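Local coordinates for hypothetical protein PH1952 (PDB 1ZJJ) that is uncharacterised but probably acts as a magnesium-dependent phosphatase of the haloacid dehalogenase superfamily, at residues 4-9 with 206-211; 11-16 with 51-56; 37-42 with 65-70; 185-190 with 216-221; 227-232 with 251-256. One frame throughout, in Å; residues are numbered along the deposited sequence.

Contact 1 of 5, residues 4-9 with 206-211; sequences IIFDMD and WMVGDR. With MG (magnesium ion), chain D.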
# COMPACT_ATOMS: atom_id res chain seq x y z
N ILE B 4 18.25 24.50 17.27
CA ILE B 4 17.81 24.33 15.89
C ILE B 4 17.86 22.88 15.44
O ILE B 4 18.87 22.20 15.57
CB ILE B 4 18.66 25.22 14.94
CG1 ILE B 4 18.69 26.67 15.46
CG2 ILE B 4 18.07 25.18 13.53
CD1 ILE B 4 19.58 27.61 14.67
N ILE B 5 16.74 22.42 14.90
CA ILE B 5 16.62 21.05 14.41
C ILE B 5 16.64 21.09 12.87
O ILE B 5 15.87 21.83 12.25
CB ILE B 5 15.28 20.42 14.88
CG1 ILE B 5 15.09 20.66 16.38
CG2 ILE B 5 15.26 18.93 14.55
CD1 ILE B 5 16.20 20.12 17.25
N PHE B 6 17.53 20.30 12.26
CA PHE B 6 17.64 20.27 10.80
C PHE B 6 17.27 18.94 10.16
O PHE B 6 17.72 17.88 10.60
CB PHE B 6 19.07 20.55 10.32
CG PHE B 6 19.62 21.88 10.73
CD1 PHE B 6 20.19 22.04 11.98
CD2 PHE B 6 19.62 22.96 9.84
CE1 PHE B 6 20.76 23.26 12.35
CE2 PHE B 6 20.19 24.18 10.20
CZ PHE B 6 20.76 24.33 11.46
N ASP B 7 16.47 19.01 9.11
CA ASP B 7 16.15 17.82 8.33
C ASP B 7 17.46 17.66 7.58
O ASP B 7 18.25 18.61 7.53
CB ASP B 7 15.02 18.10 7.34
CG ASP B 7 14.92 17.03 6.28
OD1 ASP B 7 14.59 15.87 6.62
OD2 ASP B 7 15.19 17.35 5.12
N MET B 8 17.71 16.50 6.98
CA MET B 8 18.97 16.30 6.27
C MET B 8 18.95 16.44 4.75
O MET B 8 19.40 17.46 4.21
CB MET B 8 19.57 14.96 6.69
CG MET B 8 19.79 14.89 8.20
SD MET B 8 20.49 13.34 8.83
CE MET B 8 22.18 13.67 8.72
N ASP B 9 18.45 15.42 4.04
CA ASP B 9 18.43 15.47 2.58
C ASP B 9 17.65 16.67 2.05
O ASP B 9 16.50 16.87 2.41
CB ASP B 9 17.84 14.18 2.01
CG ASP B 9 18.15 14.00 0.54
OD1 ASP B 9 17.48 13.18 -0.13
OD2 ASP B 9 19.09 14.67 0.05
N TRP B 206 13.48 25.45 16.74
CA TRP B 206 13.35 25.87 15.34
C TRP B 206 13.50 24.61 14.49
O TRP B 206 14.34 23.75 14.79
CB TRP B 206 14.46 26.84 14.94
CG TRP B 206 14.36 28.23 15.49
CD1 TRP B 206 13.51 28.68 16.46
CD2 TRP B 206 15.19 29.34 15.14
NE1 TRP B 206 13.77 30.00 16.74
CE2 TRP B 206 14.79 30.43 15.94
CE3 TRP B 206 16.24 29.51 14.22
CZ2 TRP B 206 15.41 31.69 15.86
CZ3 TRP B 206 16.85 30.76 14.14
CH2 TRP B 206 16.43 31.83 14.95
N MET B 207 12.69 24.49 13.45
CA MET B 207 12.74 23.34 12.55
C MET B 207 13.09 23.84 11.15
O MET B 207 12.42 24.72 10.61
CB MET B 207 11.38 22.63 12.51
CG MET B 207 11.33 21.41 11.60
SD MET B 207 12.35 20.06 12.21
CE MET B 207 13.01 19.39 10.66
N VAL B 208 14.15 23.28 10.57
CA VAL B 208 14.57 23.68 9.24
C VAL B 208 14.43 22.48 8.29
O VAL B 208 15.08 21.45 8.49
CB VAL B 208 16.04 24.14 9.24
CG1 VAL B 208 16.45 24.53 7.84
CG2 VAL B 208 16.23 25.30 10.21
N GLY B 209 13.59 22.62 7.28
CA GLY B 209 13.39 21.52 6.34
C GLY B 209 13.07 21.95 4.92
O GLY B 209 12.95 23.15 4.64
N ASP B 210 12.93 20.98 4.03
CA ASP B 210 12.62 21.27 2.63
C ASP B 210 11.29 20.66 2.20
O ASP B 210 10.86 20.87 1.06
CB ASP B 210 13.72 20.75 1.71
CG ASP B 210 13.79 19.24 1.69
OD1 ASP B 210 13.92 18.68 2.79
OD2 ASP B 210 13.69 18.64 0.60
N ARG B 211 10.65 19.90 3.08
CA ARG B 211 9.36 19.29 2.77
C ARG B 211 8.23 19.90 3.60
O ARG B 211 8.31 19.95 4.83
CB ARG B 211 9.39 17.77 3.00
CG ARG B 211 10.17 16.98 1.94
CD ARG B 211 10.19 15.48 2.26
NE ARG B 211 11.13 14.76 1.40
CZ ARG B 211 10.81 14.17 0.25
NH1 ARG B 211 9.56 14.19 -0.18
NH2 ARG B 211 11.74 13.57 -0.47
MG MG D . 14.40 16.53 3.28
O HOH W 1 14.76 14.56 3.72
O HOH W 2 14.74 14.21 -0.39
O HOH W 3 13.66 16.04 1.32
O HOH W 4 12.48 16.35 4.23

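Contact 2 of 5, residues 11-16 with 51-56; sequences VLYRGN and REKLLK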
# COMPACT_ATOMS: atom_id res chain seq x y z
N VAL B 11 18.50 19.66 2.66
CA VAL B 11 18.77 20.73 3.61
C VAL B 11 20.27 20.88 3.89
O VAL B 11 20.85 21.95 3.70
CB VAL B 11 18.02 20.49 4.94
CG1 VAL B 11 18.26 21.64 5.92
CG2 VAL B 11 16.52 20.35 4.66
N LEU B 12 20.90 19.80 4.34
CA LEU B 12 22.33 19.83 4.66
C LEU B 12 23.16 19.38 3.46
O LEU B 12 24.38 19.59 3.41
CB LEU B 12 22.62 18.92 5.86
CG LEU B 12 21.87 19.29 7.15
CD1 LEU B 12 22.23 18.29 8.25
CD2 LEU B 12 22.25 20.70 7.57
N TYR B 13 22.49 18.75 2.51
CA TYR B 13 23.11 18.27 1.29
C TYR B 13 21.98 17.84 0.38
O TYR B 13 20.83 17.78 0.80
CB TYR B 13 24.03 17.08 1.60
CG TYR B 13 23.34 15.92 2.28
CD1 TYR B 13 22.56 15.01 1.56
CD2 TYR B 13 23.45 15.74 3.66
CE1 TYR B 13 21.92 13.95 2.19
CE2 TYR B 13 22.80 14.68 4.30
CZ TYR B 13 22.04 13.79 3.56
OH TYR B 13 21.43 12.74 4.22
N ARG B 14 22.30 17.57 -0.88
CA ARG B 14 21.28 17.13 -1.81
C ARG B 14 21.82 15.92 -2.56
O ARG B 14 22.61 16.06 -3.49
CB ARG B 14 20.91 18.29 -2.75
CG ARG B 14 22.05 19.18 -3.21
CD ARG B 14 21.47 20.54 -3.60
NE ARG B 14 20.18 20.40 -4.28
CZ ARG B 14 20.04 20.18 -5.58
NH1 ARG B 14 21.13 20.07 -6.33
NH2 ARG B 14 18.84 20.07 -6.13
N GLY B 15 21.42 14.74 -2.11
CA GLY B 15 21.89 13.51 -2.72
C GLY B 15 23.38 13.37 -2.47
O GLY B 15 23.82 13.32 -1.33
N ASN B 16 24.15 13.31 -3.55
CA ASN B 16 25.60 13.19 -3.44
C ASN B 16 26.26 14.52 -3.72
O ASN B 16 27.42 14.58 -4.13
CB ASN B 16 26.12 12.13 -4.43
CG ASN B 16 25.79 10.72 -3.99
OD1 ASN B 16 25.69 10.44 -2.79
ND2 ASN B 16 25.65 9.82 -4.95
N ARG B 51 26.56 9.85 10.28
CA ARG B 51 27.72 10.68 10.60
C ARG B 51 28.74 10.51 9.47
O ARG B 51 29.37 11.48 9.06
CB ARG B 51 28.36 10.28 11.93
CG ARG B 51 29.77 10.82 12.14
CD ARG B 51 30.36 10.38 13.47
NE ARG B 51 31.82 10.47 13.51
CZ ARG B 51 32.51 11.61 13.49
NH1 ARG B 51 31.89 12.78 13.43
NH2 ARG B 51 33.84 11.57 13.53
N GLU B 52 28.89 9.29 8.98
CA GLU B 52 29.85 9.05 7.90
C GLU B 52 29.41 9.76 6.61
O GLU B 52 30.21 10.40 5.93
CB GLU B 52 30.02 7.54 7.65
CG GLU B 52 30.52 6.76 8.86
CD GLU B 52 31.80 7.34 9.46
OE1 GLU B 52 32.85 7.32 8.78
OE2 GLU B 52 31.76 7.82 10.62
N LYS B 53 28.12 9.65 6.27
CA LYS B 53 27.62 10.30 5.07
C LYS B 53 27.86 11.81 5.17
O LYS B 53 28.29 12.45 4.20
CB LYS B 53 26.12 10.01 4.90
CG LYS B 53 25.36 10.96 3.97
CD LYS B 53 25.78 10.86 2.51
CE LYS B 53 24.97 11.82 1.64
NZ LYS B 53 25.27 11.67 0.18
N LEU B 54 27.57 12.37 6.33
CA LEU B 54 27.76 13.80 6.54
C LEU B 54 29.22 14.18 6.36
O LEU B 54 29.53 15.19 5.72
CB LEU B 54 27.26 14.20 7.93
CG LEU B 54 25.73 14.29 8.04
CD1 LEU B 54 25.33 14.56 9.47
CD2 LEU B 54 25.21 15.40 7.14
N LEU B 55 30.11 13.37 6.92
CA LEU B 55 31.54 13.63 6.77
C LEU B 55 31.88 13.76 5.30
O LEU B 55 32.62 14.67 4.90
CB LEU B 55 32.36 12.50 7.39
CG LEU B 55 32.58 12.59 8.91
CD1 LEU B 55 33.23 11.32 9.42
CD2 LEU B 55 33.44 13.80 9.22
N LYS B 56 31.33 12.86 4.49
CA LYS B 56 31.56 12.85 3.04
C LYS B 56 31.04 14.11 2.38
O LYS B 56 31.50 14.49 1.31
CB LYS B 56 30.89 11.64 2.38
CG LYS B 56 31.77 10.39 2.29
CD LYS B 56 31.35 9.32 3.30
CE LYS B 56 31.53 7.90 2.75
NZ LYS B 56 32.93 7.37 2.58

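Contact 3 of 5, residues 37-42 with 65-70; sequences AFLTNN and IIITSG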
# COMPACT_ATOMS: atom_id res chain seq x y z
N ALA B 37 20.41 19.69 16.28
CA ALA B 37 20.31 18.26 16.04
C ALA B 37 19.77 18.04 14.64
O ALA B 37 19.09 18.90 14.09
CB ALA B 37 19.40 17.61 17.07
N PHE B 38 20.10 16.89 14.07
CA PHE B 38 19.64 16.54 12.74
C PHE B 38 18.50 15.54 12.94
O PHE B 38 18.58 14.66 13.81
CB PHE B 38 20.79 15.96 11.92
CG PHE B 38 21.94 16.92 11.71
CD1 PHE B 38 21.79 18.28 11.97
CD2 PHE B 38 23.17 16.47 11.24
CE1 PHE B 38 22.85 19.18 11.75
CE2 PHE B 38 24.23 17.36 11.02
CZ PHE B 38 24.07 18.72 11.28
N LEU B 39 17.45 15.67 12.15
CA LEU B 39 16.28 14.82 12.30
C LEU B 39 15.78 14.27 10.98
O LEU B 39 15.14 15.00 10.21
CB LEU B 39 15.17 15.62 13.00
CG LEU B 39 13.89 14.91 13.44
CD1 LEU B 39 14.22 14.02 14.62
CD2 LEU B 39 12.81 15.92 13.83
N THR B 40 16.05 12.99 10.71
CA THR B 40 15.61 12.36 9.47
C THR B 40 14.55 11.27 9.67
O THR B 40 14.62 10.48 10.62
CB THR B 40 16.80 11.74 8.71
OG1 THR B 40 16.32 11.12 7.50
CG2 THR B 40 17.49 10.68 9.56
N ASN B 41 13.56 11.25 8.77
CA ASN B 41 12.49 10.26 8.77
C ASN B 41 12.97 8.92 8.23
O ASN B 41 12.30 7.90 8.33
CB ASN B 41 11.35 10.79 7.91
CG ASN B 41 10.29 11.41 8.79
OD1 ASN B 41 10.44 11.50 10.01
ND2 ASN B 41 9.20 11.85 8.15
N ASN B 42 14.15 8.93 7.61
CA ASN B 42 14.69 7.71 7.01
C ASN B 42 15.14 6.74 8.10
O ASN B 42 15.85 7.13 9.03
CB ASN B 42 15.86 8.06 6.09
CG ASN B 42 16.14 6.98 5.06
OD1 ASN B 42 16.36 5.82 5.41
ND2 ASN B 42 16.13 7.36 3.78
N ILE B 65 23.88 13.61 17.96
CA ILE B 65 22.85 14.61 17.69
C ILE B 65 22.09 14.28 16.41
O ILE B 65 21.33 15.10 15.90
CB ILE B 65 23.45 16.05 17.61
CG1 ILE B 65 24.55 16.14 16.56
CG2 ILE B 65 23.99 16.45 18.97
CD1 ILE B 65 24.04 16.27 15.14
N ILE B 66 22.29 13.07 15.90
CA ILE B 66 21.60 12.61 14.69
C ILE B 66 20.44 11.69 15.09
O ILE B 66 20.65 10.58 15.57
CB ILE B 66 22.53 11.81 13.75
CG1 ILE B 66 23.70 12.70 13.30
CG2 ILE B 66 21.74 11.29 12.54
CD1 ILE B 66 24.70 12.00 12.38
N ILE B 67 19.21 12.17 14.90
CA ILE B 67 18.03 11.40 15.25
C ILE B 67 17.35 10.85 14.01
O ILE B 67 16.92 11.61 13.13
CB ILE B 67 17.01 12.28 16.01
CG1 ILE B 67 17.69 12.92 17.21
CG2 ILE B 67 15.81 11.44 16.44
CD1 ILE B 67 16.84 13.96 17.89
N THR B 68 17.26 9.53 13.93
CA THR B 68 16.63 8.85 12.81
C THR B 68 15.27 8.36 13.28
O THR B 68 15.03 8.21 14.48
CB THR B 68 17.45 7.64 12.36
OG1 THR B 68 17.54 6.70 13.44
CG2 THR B 68 18.87 8.06 11.96
N SER B 69 14.36 8.09 12.34
CA SER B 69 13.05 7.60 12.73
C SER B 69 13.22 6.27 13.46
O SER B 69 12.44 5.94 14.35
CB SER B 69 12.14 7.44 11.51
OG SER B 69 12.64 6.52 10.57
N GLY B 70 14.25 5.51 13.09
CA GLY B 70 14.50 4.23 13.73
C GLY B 70 14.84 4.39 15.19
O GLY B 70 14.38 3.63 16.04

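Contact 4 of 5, residues 185-190 with 216-221; sequences IGKPNE and IAFAKK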
# COMPACT_ATOMS: atom_id res chain seq x y z
N ILE B 185 5.66 7.01 13.80
CA ILE B 185 6.64 7.66 14.65
C ILE B 185 7.23 8.99 14.17
O ILE B 185 7.23 9.98 14.92
CB ILE B 185 7.82 6.69 14.94
CG1 ILE B 185 7.28 5.38 15.53
CG2 ILE B 185 8.82 7.33 15.90
CD1 ILE B 185 6.50 5.57 16.81
N GLY B 186 7.71 9.02 12.93
CA GLY B 186 8.37 10.20 12.40
C GLY B 186 7.55 11.44 12.08
O GLY B 186 6.33 11.47 12.25
N LYS B 187 8.26 12.48 11.63
CA LYS B 187 7.65 13.75 11.26
C LYS B 187 6.50 13.46 10.29
O LYS B 187 6.63 12.62 9.41
CB LYS B 187 8.68 14.64 10.56
CG LYS B 187 9.91 14.94 11.40
CD LYS B 187 11.00 15.62 10.57
CE LYS B 187 11.54 14.68 9.50
NZ LYS B 187 12.56 15.37 8.67
N PRO B 188 5.39 14.21 10.41
CA PRO B 188 5.11 15.30 11.35
C PRO B 188 4.39 14.83 12.61
O PRO B 188 3.58 15.57 13.18
CB PRO B 188 4.22 16.22 10.52
CG PRO B 188 3.33 15.21 9.85
CD PRO B 188 4.32 14.14 9.39
N ASN B 189 4.69 13.62 13.04
CA ASN B 189 4.04 13.05 14.21
C ASN B 189 4.66 13.36 15.56
O ASN B 189 5.84 13.69 15.67
CB ASN B 189 3.90 11.54 14.00
CG ASN B 189 2.98 11.21 12.84
OD1 ASN B 189 1.76 11.26 12.97
ND2 ASN B 189 3.57 10.89 11.69
N GLU B 190 3.84 13.24 16.59
CA GLU B 190 4.21 13.53 17.96
C GLU B 190 5.34 12.70 18.59
O GLU B 190 6.14 13.23 19.35
CB GLU B 190 2.93 13.46 18.81
CG GLU B 190 3.05 13.99 20.22
CD GLU B 190 3.76 13.02 21.13
OE1 GLU B 190 3.72 11.81 20.83
OE2 GLU B 190 4.35 13.46 22.14
N ILE B 216 7.72 21.08 7.63
CA ILE B 216 6.95 22.24 8.02
C ILE B 216 5.68 21.88 8.80
O ILE B 216 5.32 22.57 9.75
CB ILE B 216 6.59 23.10 6.79
CG1 ILE B 216 7.88 23.47 6.04
CG2 ILE B 216 5.88 24.38 7.22
CD1 ILE B 216 8.94 24.13 6.91
N ALA B 217 5.02 20.79 8.40
CA ALA B 217 3.82 20.37 9.10
C ALA B 217 4.17 20.06 10.56
O ALA B 217 3.42 20.37 11.48
CB ALA B 217 3.24 19.13 8.43
N PHE B 218 5.34 19.47 10.74
CA PHE B 218 5.86 19.10 12.05
C PHE B 218 6.04 20.34 12.93
O PHE B 218 5.54 20.39 14.05
CB PHE B 218 7.21 18.39 11.84
CG PHE B 218 7.83 17.85 13.10
CD1 PHE B 218 7.15 16.94 13.90
CD2 PHE B 218 9.14 18.20 13.44
CE1 PHE B 218 7.77 16.38 15.02
CE2 PHE B 218 9.76 17.65 14.55
CZ PHE B 218 9.08 16.73 15.35
N ALA B 219 6.74 21.33 12.40
CA ALA B 219 7.00 22.57 13.14
C ALA B 219 5.72 23.25 13.60
O ALA B 219 5.60 23.65 14.76
CB ALA B 219 7.81 23.51 12.29
N LYS B 220 4.77 23.39 12.68
CA LYS B 220 3.49 24.03 12.98
C LYS B 220 2.63 23.29 14.00
O LYS B 220 2.00 23.92 14.84
CB LYS B 220 2.69 24.22 11.70
CG LYS B 220 3.40 25.06 10.68
CD LYS B 220 4.07 26.27 11.32
CE LYS B 220 3.08 27.41 11.48
NZ LYS B 220 2.22 27.65 10.28
N LYS B 221 2.59 21.97 13.91
CA LYS B 221 1.79 21.18 14.85
C LYS B 221 2.35 21.23 16.26
O LYS B 221 1.59 21.14 17.23
CB LYS B 221 1.70 19.73 14.37
CG LYS B 221 0.80 19.55 13.16
CD LYS B 221 0.89 18.15 12.56
CE LYS B 221 0.79 17.08 13.64
NZ LYS B 221 0.94 15.72 13.07

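Contact 5 of 5, residues 227-232 with 251-256; sequences IMVLTG and PSVYEL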
# COMPACT_ATOMS: atom_id res chain seq x y z
N ILE B 227 10.95 26.92 9.42
CA ILE B 227 11.86 27.49 8.44
C ILE B 227 12.04 26.55 7.26
O ILE B 227 12.48 25.41 7.42
CB ILE B 227 13.25 27.76 9.04
CG1 ILE B 227 13.11 28.59 10.32
CG2 ILE B 227 14.13 28.47 8.02
CD1 ILE B 227 14.41 28.75 11.09
N MET B 228 11.72 27.03 6.07
CA MET B 228 11.88 26.20 4.88
C MET B 228 13.01 26.73 4.02
O MET B 228 13.17 27.95 3.85
CB MET B 228 10.58 26.17 4.06
CG MET B 228 10.62 25.18 2.91
SD MET B 228 9.09 25.09 1.95
CE MET B 228 9.57 25.93 0.46
N VAL B 229 13.81 25.82 3.49
CA VAL B 229 14.90 26.20 2.60
C VAL B 229 14.49 25.76 1.20
O VAL B 229 13.66 24.86 1.05
CB VAL B 229 16.24 25.54 2.99
CG1 VAL B 229 16.74 26.14 4.30
CG2 VAL B 229 16.08 24.03 3.11
N LEU B 230 15.06 26.38 0.18
CA LEU B 230 14.70 26.06 -1.20
C LEU B 230 15.66 25.09 -1.91
O LEU B 230 15.53 24.86 -3.11
CB LEU B 230 14.58 27.37 -1.99
CG LEU B 230 13.63 28.37 -1.32
CD1 LEU B 230 13.65 29.69 -2.07
CD2 LEU B 230 12.23 27.80 -1.29
N THR B 231 16.60 24.53 -1.16
CA THR B 231 17.58 23.60 -1.72
C THR B 231 17.04 22.18 -1.87
O THR B 231 17.76 21.28 -2.30
CB THR B 231 18.84 23.51 -0.83
OG1 THR B 231 18.47 23.25 0.53
CG2 THR B 231 19.66 24.79 -0.92
N GLY B 232 15.77 21.98 -1.51
CA GLY B 232 15.20 20.65 -1.58
C GLY B 232 14.00 20.41 -2.47
O GLY B 232 13.95 20.88 -3.61
N PRO B 251 17.04 30.78 1.17
CA PRO B 251 17.62 30.13 -0.00
C PRO B 251 18.27 28.79 0.37
O PRO B 251 18.13 27.79 -0.34
CB PRO B 251 18.66 31.15 -0.48
CG PRO B 251 18.04 32.46 -0.06
CD PRO B 251 17.56 32.14 1.33
N SER B 252 18.99 28.79 1.50
CA SER B 252 19.66 27.60 2.00
C SER B 252 19.98 27.81 3.48
O SER B 252 19.78 28.91 4.02
CB SER B 252 20.95 27.33 1.22
OG SER B 252 22.00 28.20 1.63
N VAL B 253 20.49 26.78 4.13
CA VAL B 253 20.82 26.90 5.54
C VAL B 253 21.98 27.87 5.78
O VAL B 253 22.18 28.33 6.90
CB VAL B 253 21.19 25.54 6.16
CG1 VAL B 253 19.97 24.62 6.11
CG2 VAL B 253 22.37 24.94 5.42
N TYR B 254 22.74 28.18 4.73
CA TYR B 254 23.85 29.10 4.91
C TYR B 254 23.35 30.47 5.33
O TYR B 254 23.95 31.14 6.17
CB TYR B 254 24.67 29.23 3.61
CG TYR B 254 25.80 30.23 3.72
CD1 TYR B 254 26.85 30.03 4.62
CD2 TYR B 254 25.80 31.39 2.96
CE1 TYR B 254 27.87 30.97 4.75
CE2 TYR B 254 26.81 32.34 3.07
CZ TYR B 254 27.84 32.12 3.97
OH TYR B 254 28.85 33.06 4.08
N GLU B 255 22.22 30.89 4.76
CA GLU B 255 21.62 32.18 5.07
C GLU B 255 21.14 32.28 6.52
O GLU B 255 20.79 33.37 6.98
CB GLU B 255 20.47 32.48 4.12
CG GLU B 255 20.89 32.95 2.72
CD GLU B 255 21.63 31.90 1.92
OE1 GLU B 255 21.15 30.75 1.83
OE2 GLU B 255 22.70 32.23 1.37
N LEU B 256 21.11 31.16 7.23
CA LEU B 256 20.68 31.16 8.62
C LEU B 256 21.67 31.94 9.47
O LEU B 256 21.31 32.44 10.53
CB LEU B 256 20.59 29.73 9.17
CG LEU B 256 19.24 29.03 9.14
CD1 LEU B 256 19.38 27.65 9.79
CD2 LEU B 256 18.20 29.86 9.88
O HOH W 5 20.22 24.36 2.58

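Contact 1 of 5, residues 4-9 with 206-211
Asp210 OD2 is held by two donors, water 3 at 2.7 Å and the backbone N of Val233, while its sister oxygen OD1 binds Mg. This is the metal site of the haloacid dehalogenase (HAD) fold, set where the parallel neighbours 2-6 and 204-209 of the central sheet end. Six oxygens surround the ion: Asp7 OD2 (2.2 Å), Asp9 O, Asp210 OD1 (2.3 Å) and waters 1, 3 and 4. Each protein oxygen lies across the ion from a water, which makes an octahedron. Asp7 OD2 and Asp210 OD1 come within 3.0 Å, a repulsion the shared cation would largely offset, and Asp7 OD1 forms a salt bridge with Lys187. Asp7 sends CG anti to its backbone N (chi1 164°), so that OD2 reaches Mg. The strands behind it are tied by Ile5 N to Trp206 O, Val208 N to Ile5 O and Asp7 N to Val208 O, the last 2.9 Å long and nearly straight at 170°. On one face Ile4 lies alongside Trp206 and Phe6 alongside Val208; on the other Met207 bends so that SD meets Ile5 CG2. Farther out, water 2 donates to Asp9 OD1 at 2.9 Å and accepts from Arg211 NH2.

Contact 2 of 5, residues 11-16 with 51-56
Lys53 and the Tyr13 ring meet tip to tip, with the lysine CE lying over one face of the ring, offset toward the rim and 4.0 Å from the centroid. The charged end continues past the ring: NZ stands 4.9 Å from the same centroid, an off-centre cation-pi contact, and donates to Gly15 O at 2.7 Å. It approaches from above the carbonyl plane, 34° out of it. A bend at chi2 (66°) turns the otherwise extended lysine chain across the tyrosine. Leu54 takes the edge of the ring, its CD2 lying near the ring plane and 3.8 Å from Tyr13 CE2. Segment 11-16 carries the first, weakly bonded strand of a small antiparallel hairpin that follows strand 2-6, consistent with the flap of HAD enzymes, and helix 47-56 is docked against it. An alanine in place of Lys53 would remove the methylene over the ring and the bond to Gly15 O, and would probably leave the hairpin less firmly held to the helix. Behind this shell Leu12 CD1 meets Leu54 CD2 at 4.3 Å, and both leucines rest on Phe38. Gly15 is positioned through its N, hydrogen-bonded to OD2 of the magnesium ligand Asp9.

Contact 3 of 5, residues 37-42 with 65-70
Ile65 places CG1 in the crowded position between its backbone N and carbonyl carbon (chi1 57°), and a second turn at chi2 (80°) folds CD1 over one face of Phe38. The methyl lies 4.1 Å from the ring centroid, offset toward the rim, in a CH-pi contact. Phe38 has CG beside its own backbone N, and the two side chains run alongside each other, pointing the same way. Leu39 does the reverse: CG is anti to the backbone N, and the chain crosses Ile67 obliquely until CD1 is 3.5 Å from Ile67 CG2, on the other face of the sheet. Within the sheet run three backbone bonds of parallel pairing, Phe38 N to Ile65 O, Ile67 N to Phe38 O at 2.8 Å and nearly straight (169°), and Thr40 N to Ile67 O.

Toward the strand ends, side-chain hydroxyls contribute. Thr40 OG1, anti to its backbone N, accepts from Asn42 N at 3.1 Å in an ST turn. The methyl Thr40 CG2 lies 3.8 Å from Thr68 CG2. Ser69 OG donates to Asn41 O at 2.7 Å from well above the carbonyl plane. Asn42 O, by contrast, is buried here without a polar partner. Thr68 OG1 caps Leu71 N at the start of helix 69-80, and the Asn41 amide bonds Asp154 and the N of Lys187.

Strands 36-40 and 66-68, joined through helix 47-56, form a beta-alpha-beta unit, and Thr40, its side chain about 5 Å from that of Asp7, is probably the motif II threonine of HAD phosphatases.

Contact 4 of 5, residues 185-190 with 216-221
Hydrogen bonds shape the loop 185-190, which leads into helix 190-199 and carries Lys187, probably the motif III lysine of the HAD fold. Gly186 O is gripped twice by Asn189, by its backbone N at 2.8 Å and by ND2 at 2.9 Å, the latter with Gly186 O close to the amide plane. The backbone bond closes a type VI beta turn, with a cis peptide between Lys187 and Pro188. Across the contact Lys221, bent at chi3, donates NZ to Pro188 O at 2.6 Å from above the carbonyl plane.

Apolar and CH-pi contacts join the loop to helix 212-221. Phe218 projects with CG anti to its backbone N (chi1 -176°), and Lys187 CG crosses one ring face almost over its centre, a CH-pi contact 4.0 Å from the centroid. Pro188 CB packs on Ala217 CB at 3.7 Å and on the Phe218 backbone. An alanine at Phe218 would remove the surface on which the Lys187 chain lies and would probably loosen the aim of that lysine.

A salt bridge to Asp215 holds Lys187 NZ, and Leu39 O adds a hydrogen bond.

The ring edge meets Asn189 O, 3.4 Å from Phe218 CE1.

Contact 5 of 5, residues 227-232 with 251-256
A single water does much of the polar work between these segments: water 5 donates to Thr231 OG1 and accepts from Val253 N, both at 2.9 Å. The direct backbone bond, Leu230 N to Pro251 O, is weak, stretched to 3.4 Å and bent to 141°, a looser join than paired strands would give. Thr231 sets OG1 in the crowded position between its backbone N and carbonyl carbon (chi1 51°), which leaves CG2 beside the N and directed at the other segment; that methyl packs on Ser252 CB at 3.6 Å and also meets Pro251 O. The hydroxyl bonds Gly10 O as well, linking this loop to the chain just after the magnesium ligand Asp9.

Ser252 organises its own segment. Its OG donates to Glu255 OE1 at 2.7 Å, on the syn lone pair of that oxygen, and accepts from Tyr254 N in an ST turn. Val253 N, held by the water, begins the helically twisted residues 253-255, which lead into helix 256-261.

Val229 turns CG1 toward the Ser252 carbonyl carbon and meets Val253 CG1 at 4.0 Å, while Ile227 and Leu256 reach tip to tip, CD1 to CD2, 4.1 Å apart. Val253 and Leu256 also touch Val208 on the neighbouring strand and Leu25 of helix 22-31, which places this segment over one face of the sheet.

The arrangement belongs to the side of the Rossmann-like HAD sheet that ends in edge strand 248-250, where strand 225-229 and the loop after 248-250 pack together beside the magnesium site, with the Val229 side chain about 4 Å from that of Asp210.

From the N terminus, contact 1 opens at strand 2-6 and closes only at 206-211, bringing distant parts of the chain together at the metal. Contacts 2 and 3 nest inside that loop and cross each other, because helix 47-56 of contact 2 lies between the two strands of contact 3; together they fasten hairpin, helix and sheet edge. After 65-70 the chain builds a second, four-stranded parallel sheet before 185-190. Contact 4 opens there, still within the loop of contact 1, and closes beyond it at 216-221, so the two cross. Contact 5 follows in series, joining strand 225-229 to the turn before the C-terminal helix, on the other flank of the main sheet from contact 3.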